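Local coordinates for protein isocitrate dehydrogenase [NAD] subunit 1, mitochondrial (Saccharomyces cerevisiae, PDB 3BLX) that catalyses, within an octamer of two non-identical subunits, the NAD-dependent oxidative decarboxylation of isocitrate to 2-oxoglutarate in the citric acid cycle, and also binds RNA, at residues N185-K188 against L189-L193; N131-G134 against E135-L139. All coordinates share one frame; numbering follows the deposited sequence.

Contact 1 of 2, residues N185-K188 against L189-L193; sequences NIMK and LGDGL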
ATOM      1  N   ASN E 185      -6.859 -26.780 -28.792  1.00 58.81           N
ATOM      2  CA  ASN E 185      -6.993 -28.163 -29.235  1.00 59.73           C
ATOM      3  C   ASN E 185      -5.920 -29.064 -28.609  1.00 52.48           C
ATOM      4  O   ASN E 185      -6.169 -30.236 -28.321  1.00 54.48           O
ATOM      5  CB  ASN E 185      -6.985 -28.245 -30.772  1.00 51.46           C
ATOM      6  CG  ASN E 185      -5.741 -27.613 -31.397  1.00 68.64           C
ATOM      7  OD1 ASN E 185      -5.129 -26.706 -30.822  1.00 65.49           O
ATOM      8  ND2 ASN E 185      -5.371 -28.084 -32.591  1.00 57.88           N
ATOM      9  N   ILE E 186      -4.735 -28.496 -28.384  1.00 52.12           N
ATOM     10  CA  ILE E 186      -3.604 -29.219 -27.811  1.00 55.75           C
ATOM     11  C   ILE E 186      -3.380 -28.834 -26.350  1.00 61.88           C
ATOM     12  O   ILE E 186      -3.346 -29.700 -25.467  1.00 63.62           O
ATOM     13  CB  ILE E 186      -2.310 -28.926 -28.584  1.00 61.36           C
ATOM     14  CG1 ILE E 186      -2.405 -29.482 -30.001  1.00 61.79           C
ATOM     15  CG2 ILE E 186      -1.119 -29.532 -27.874  1.00 62.78           C
ATOM     16  CD1 ILE E 186      -1.141 -29.273 -30.801  1.00 93.16           C
ATOM     17  N   MET E 187      -3.203 -27.535 -26.109  1.00 63.05           N
ATOM     18  CA  MET E 187      -3.104 -26.988 -24.749  1.00 49.23           C
ATOM     19  C   MET E 187      -4.506 -26.761 -24.206  1.00 47.29           C
ATOM     20  O   MET E 187      -4.958 -25.624 -24.126  1.00 55.48           O
ATOM     21  CB  MET E 187      -2.353 -25.637 -24.738  1.00 47.81           C
ATOM     22  CG  MET E 187      -1.065 -25.552 -25.573  1.00 50.49           C
ATOM     23  SD  MET E 187       0.291 -26.616 -25.027  1.00 90.44           S
ATOM     24  CE  MET E 187       0.536 -26.090 -23.337  1.00 45.62           C
ATOM     25  N   LYS E 188      -5.202 -27.831 -23.847  1.00 48.90           N
ATOM     26  CA  LYS E 188      -6.628 -27.736 -23.522  1.00 55.71           C
ATOM     27  C   LYS E 188      -6.885 -26.910 -22.253  1.00 52.32           C
ATOM     28  O   LYS E 188      -7.934 -26.282 -22.083  1.00 46.20           O
ATOM     29  CB  LYS E 188      -7.232 -29.144 -23.401  1.00 47.86           C
ATOM     30  CG  LYS E 188      -6.822 -30.070 -24.544  1.00 60.70           C
ATOM     31  CD  LYS E 188      -7.648 -31.353 -24.591  1.00 73.67           C
ATOM     32  CE  LYS E 188      -7.232 -32.222 -25.780  1.00 84.51           C
ATOM     33  NZ  LYS E 188      -8.095 -33.439 -25.956  1.00 87.50           N
ATOM     34  N   LEU E 189      -5.904 -26.899 -21.364  1.00 41.57           N
ATOM     35  CA  LEU E 189      -6.064 -26.200 -20.102  1.00 42.33           C
ATOM     36  C   LEU E 189      -5.733 -24.710 -20.222  1.00 52.36           C
ATOM     37  O   LEU E 189      -6.583 -23.846 -19.957  1.00 42.78           O
ATOM     38  CB  LEU E 189      -5.151 -26.825 -19.062  1.00 43.17           C
ATOM     39  CG  LEU E 189      -5.810 -27.069 -17.713  1.00 48.55           C
ATOM     40  CD1 LEU E 189      -7.110 -27.819 -17.951  1.00 38.77           C
ATOM     41  CD2 LEU E 189      -4.850 -27.866 -16.830  1.00 45.60           C
ATOM     42  N   GLY E 190      -4.490 -24.425 -20.620  1.00 48.99           N
ATOM     43  CA  GLY E 190      -3.972 -23.068 -20.699  1.00 37.58           C
ATOM     44  C   GLY E 190      -4.612 -22.213 -21.776  1.00 45.93           C
ATOM     45  O   GLY E 190      -5.078 -21.097 -21.508  1.00 46.69           O
ATOM     46  N   ASP E 191      -4.629 -22.719 -23.004  1.00 41.94           N
ATOM     47  CA  ASP E 191      -5.222 -21.969 -24.105  1.00 41.58           C
ATOM     48  C   ASP E 191      -6.743 -22.134 -24.095  1.00 42.44           C
ATOM     49  O   ASP E 191      -7.463 -21.339 -24.693  1.00 37.99           O
ATOM     50  CB  ASP E 191      -4.589 -22.344 -25.457  1.00 38.90           C
ATOM     51  CG  ASP E 191      -3.228 -21.658 -25.687  1.00 57.15           C
ATOM     52  OD1 ASP E 191      -2.527 -21.320 -24.694  1.00 67.26           O
ATOM     53  OD2 ASP E 191      -2.856 -21.460 -26.866  1.00 43.58           O
ATOM     54  N   GLY E 192      -7.226 -23.157 -23.391  1.00 45.57           N
ATOM     55  CA  GLY E 192      -8.647 -23.284 -23.116  1.00 32.31           C
ATOM     56  C   GLY E 192      -9.116 -22.139 -22.232  1.00 36.93           C
ATOM     57  O   GLY E 192     -10.120 -21.481 -22.506  1.00 32.98           O
ATOM     58  N   LEU E 193      -8.366 -21.888 -21.163  1.00 36.03           N
ATOM     59  CA  LEU E 193      -8.612 -20.748 -20.284  1.00 30.77           C
ATOM     60  C   LEU E 193      -8.710 -19.434 -21.055  1.00 42.07           C
ATOM     61  O   LEU E 193      -9.629 -18.632 -20.854  1.00 39.12           O
ATOM     62  CB  LEU E 193      -7.474 -20.644 -19.283  1.00 34.42           C
ATOM     63  CG  LEU E 193      -7.563 -19.597 -18.177  1.00 40.63           C
ATOM     64  CD1 LEU E 193      -8.707 -19.932 -17.259  1.00 34.63           C
ATOM     65  CD2 LEU E 193      -6.269 -19.540 -17.389  1.00 35.71           C
TER
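Met187 CB lies over one face of the Asp191 carboxylate, 4.2 Å from CG and nearly along the normal to its plane. OD2 of the same group accepts hydrogen bonds from Lys183 N and Tyr239 OH, and so may help set the position of Lys183, by similarity critical for catalysis. A close approach of the two side-chain bases, CB of Met187 to CB of Asp191 at 4.0 Å, continues the packing, while the methionine chain, folded at chi2 and chi3, carries its sulfur off elsewhere. The second flat group is the Met187 carbonyl. Asp191 N binds Met187 O at 3.1 Å, with a C=O...N angle of 148° and the donor tilted 27° from the carbonyl plane; Gly192 N adds a weak bond of 3.4 Å to that same Met187 O. These bonds mark the entry into helix 190-205, where the next turn is fastened by Leu193 N to Leu189 O at 2.9 Å. Upstream, Met187 is the centre of an inverse gamma turn, with a weak bond of 3.1 Å from Lys188 N to Ile186 O. Leu189 N and Gly190 N instead donate to the two carboxylate oxygens of Glu146 of a neighbouring subunit 2 chain. Those N-H groups and the helix N-terminus would probably stabilise the negative charge of Glu146, and the bonds join the start of the helix to the interface.

Contact 2 of 2, residues N131-G134 against E135-L139; sequences NTEG and EFSGL
Asn131 and Phe136 meet through two complementary torsions: chi1 of -172° swings the Asn131 amide opposite its own main-chain nitrogen, and chi1 of -57° sets the Phe136 ring opposite its carbonyl carbon. The amide and ring planes stand 68° apart, with Asn131 OD1 3.6 Å from Phe136 CE1 and Asn131 O 3.8 Å from Phe136 CD1. Asn131 ND2 donates to Ile103 O. From Glu133 to Ser137 the chain makes two overlapping turns. Phe136 N donates to Glu133 O at 3.1 Å across Gly134 and Glu135, a turn of type II′ character that uses the positive phi of Gly134; Ser137 N then donates, almost straight, to Gly134 O at 3.3 Å. Both N-H donors come from above the carbonyl plane and not along a lone pair. This loop connects strand 124-130 to strand 140-142. Glu133 O accepts a further bond from Ser237 OG, tying the turn to helix 237-251. Ser137 folds back over the earlier residues, its CB 3.6 Å from Thr132 O and its OG 3.5 Å from Glu133 CA. Arg98, substrate-binding by similarity, is held by a bond from NE to Asn131 O and by a cation-pi contact with the Phe136 ring, which also meets the ring of His90.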
ATOM      1  N   ASN E 131       1.344  -9.071 -23.355  1.00 21.28           N
ATOM      2  CA  ASN E 131       2.771  -8.752 -23.294  1.00 24.71           C
ATOM      3  C   ASN E 131       3.495  -8.995 -21.941  1.00 27.67           C
ATOM      4  O   ASN E 131       4.621  -8.530 -21.745  1.00 29.22           O
ATOM      5  CB  ASN E 131       2.983  -7.299 -23.790  1.00 23.92           C
ATOM      6  CG  ASN E 131       4.454  -6.928 -23.951  1.00 33.54           C
ATOM      7  OD1 ASN E 131       5.227  -7.603 -24.651  1.00 30.15           O
ATOM      8  ND2 ASN E 131       4.849  -5.844 -23.302  1.00 19.81           N
ATOM      9  N   THR E 132       2.893  -9.730 -21.014  1.00 22.49           N
ATOM     10  CA  THR E 132       3.558  -9.887 -19.721  1.00 32.45           C
ATOM     11  C   THR E 132       3.763 -11.328 -19.258  1.00 32.99           C
ATOM     12  O   THR E 132       4.424 -11.566 -18.251  1.00 33.23           O
ATOM     13  CB  THR E 132       2.849  -9.083 -18.592  1.00 36.65           C
ATOM     14  OG1 THR E 132       1.475  -9.471 -18.492  1.00 27.74           O
ATOM     15  CG2 THR E 132       2.914  -7.608 -18.860  1.00 27.13           C
ATOM     16  N   GLU E 133       3.228 -12.270 -20.025  1.00 30.40           N
ATOM     17  CA  GLU E 133       3.101 -13.658 -19.602  1.00 34.37           C
ATOM     18  C   GLU E 133       3.504 -14.575 -20.752  1.00 37.22           C
ATOM     19  O   GLU E 133       3.964 -14.101 -21.773  1.00 40.32           O
ATOM     20  CB  GLU E 133       1.635 -13.914 -19.325  1.00 25.48           C
ATOM     21  CG  GLU E 133       1.355 -14.679 -18.133  1.00 39.12           C
ATOM     22  CD  GLU E 133      -0.127 -14.617 -17.803  1.00 63.05           C
ATOM     23  OE1 GLU E 133      -0.436 -14.448 -16.602  1.00 68.82           O
ATOM     24  OE2 GLU E 133      -0.974 -14.706 -18.743  1.00 37.82           O
ATOM     25  N   GLY E 134       3.279 -15.877 -20.602  1.00 43.12           N
ATOM     26  CA  GLY E 134       3.644 -16.838 -21.620  1.00 28.33           C
ATOM     27  C   GLY E 134       5.124 -16.774 -21.942  1.00 35.00           C
ATOM     28  O   GLY E 134       5.976 -17.001 -21.077  1.00 41.60           O
ATOM     29  N   GLU E 135       5.409 -16.452 -23.195  1.00 30.79           N
ATOM     30  CA  GLU E 135       6.772 -16.310 -23.694  1.00 44.42           C
ATOM     31  C   GLU E 135       7.623 -15.371 -22.828  1.00 37.95           C
ATOM     32  O   GLU E 135       8.810 -15.603 -22.625  1.00 42.49           O
ATOM     33  CB  GLU E 135       6.743 -15.820 -25.150  1.00 49.55           C
ATOM     34  CG  GLU E 135       8.101 -15.787 -25.831  1.00 78.18           C
ATOM     35  CD  GLU E 135       8.020 -15.700 -27.353  1.00 94.08           C
ATOM     36  OE1 GLU E 135       7.087 -16.286 -27.954  1.00 82.84           O
ATOM     37  OE2 GLU E 135       8.918 -15.058 -27.948  1.00103.39           O
ATOM     38  N   PHE E 136       7.003 -14.328 -22.286  1.00 31.95           N
ATOM     39  CA  PHE E 136       7.729 -13.270 -21.603  1.00 32.31           C
ATOM     40  C   PHE E 136       7.924 -13.423 -20.091  1.00 36.58           C
ATOM     41  O   PHE E 136       8.469 -12.515 -19.457  1.00 38.53           O
ATOM     42  CB  PHE E 136       7.073 -11.929 -21.880  1.00 28.64           C
ATOM     43  CG  PHE E 136       6.970 -11.617 -23.329  1.00 34.78           C
ATOM     44  CD1 PHE E 136       5.736 -11.408 -23.912  1.00 30.87           C
ATOM     45  CD2 PHE E 136       8.116 -11.548 -24.125  1.00 28.29           C
ATOM     46  CE1 PHE E 136       5.655 -11.124 -25.274  1.00 43.91           C
ATOM     47  CE2 PHE E 136       8.031 -11.275 -25.476  1.00 29.07           C
ATOM     48  CZ  PHE E 136       6.812 -11.056 -26.053  1.00 25.29           C
ATOM     49  N   SER E 137       7.504 -14.552 -19.516  1.00 35.64           N
ATOM     50  CA  SER E 137       7.676 -14.791 -18.077  1.00 34.32           C
ATOM     51  C   SER E 137       8.014 -16.251 -17.739  1.00 41.84           C
ATOM     52  O   SER E 137       7.825 -16.718 -16.613  1.00 43.62           O
ATOM     53  CB  SER E 137       6.426 -14.353 -17.293  1.00 32.39           C
ATOM     54  OG  SER E 137       5.355 -15.288 -17.426  1.00 51.79           O
ATOM     55  N   GLY E 138       8.523 -16.990 -18.700  1.00 28.97           N
ATOM     56  CA  GLY E 138       8.818 -18.378 -18.388  1.00 66.63           C
ATOM     57  C   GLY E 138       9.896 -18.673 -17.341  1.00 51.60           C
ATOM     58  O   GLY E 138      10.241 -17.867 -16.475  1.00 32.11           O
ATOM     59  N   LEU E 139      10.402 -19.891 -17.424  1.00 40.20           N
ATOM     60  CA  LEU E 139      11.660 -20.268 -16.830  1.00 31.76           C
ATOM     61  C   LEU E 139      12.140 -21.341 -17.785  1.00 34.57           C
ATOM     62  O   LEU E 139      11.332 -22.125 -18.285  1.00 31.59           O
ATOM     63  CB  LEU E 139      11.464 -20.860 -15.441  1.00 38.30           C
ATOM     64  CG  LEU E 139      12.762 -21.462 -14.910  1.00 46.29           C
ATOM     65  CD1 LEU E 139      13.559 -20.413 -14.170  1.00 43.53           C
ATOM     66  CD2 LEU E 139      12.481 -22.635 -14.005  1.00 52.69           C
TER

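Contact 1 and contact 2 do not touch: their centres are 16 Å apart and their nearest atoms about 7 Å. Strand 147-155 links them, since Asp191 packs on its Met154 while Glu133 and Ser137 pack on its Val153. Each borders residues assigned to the active site by similarity. The nearest side-chain atoms are about 3 Å apart for Asp191 and Lys183, by similarity critical for catalysis, about 3 Å for Asn131 and Arg98, and about 4 Å for Phe136 and Arg129, both arginines being substrate-binding by similarity. Contact 2 thus lies beside the arginines and contact 1 beside Lys183, which in relatives serves the neighbouring subunit's site.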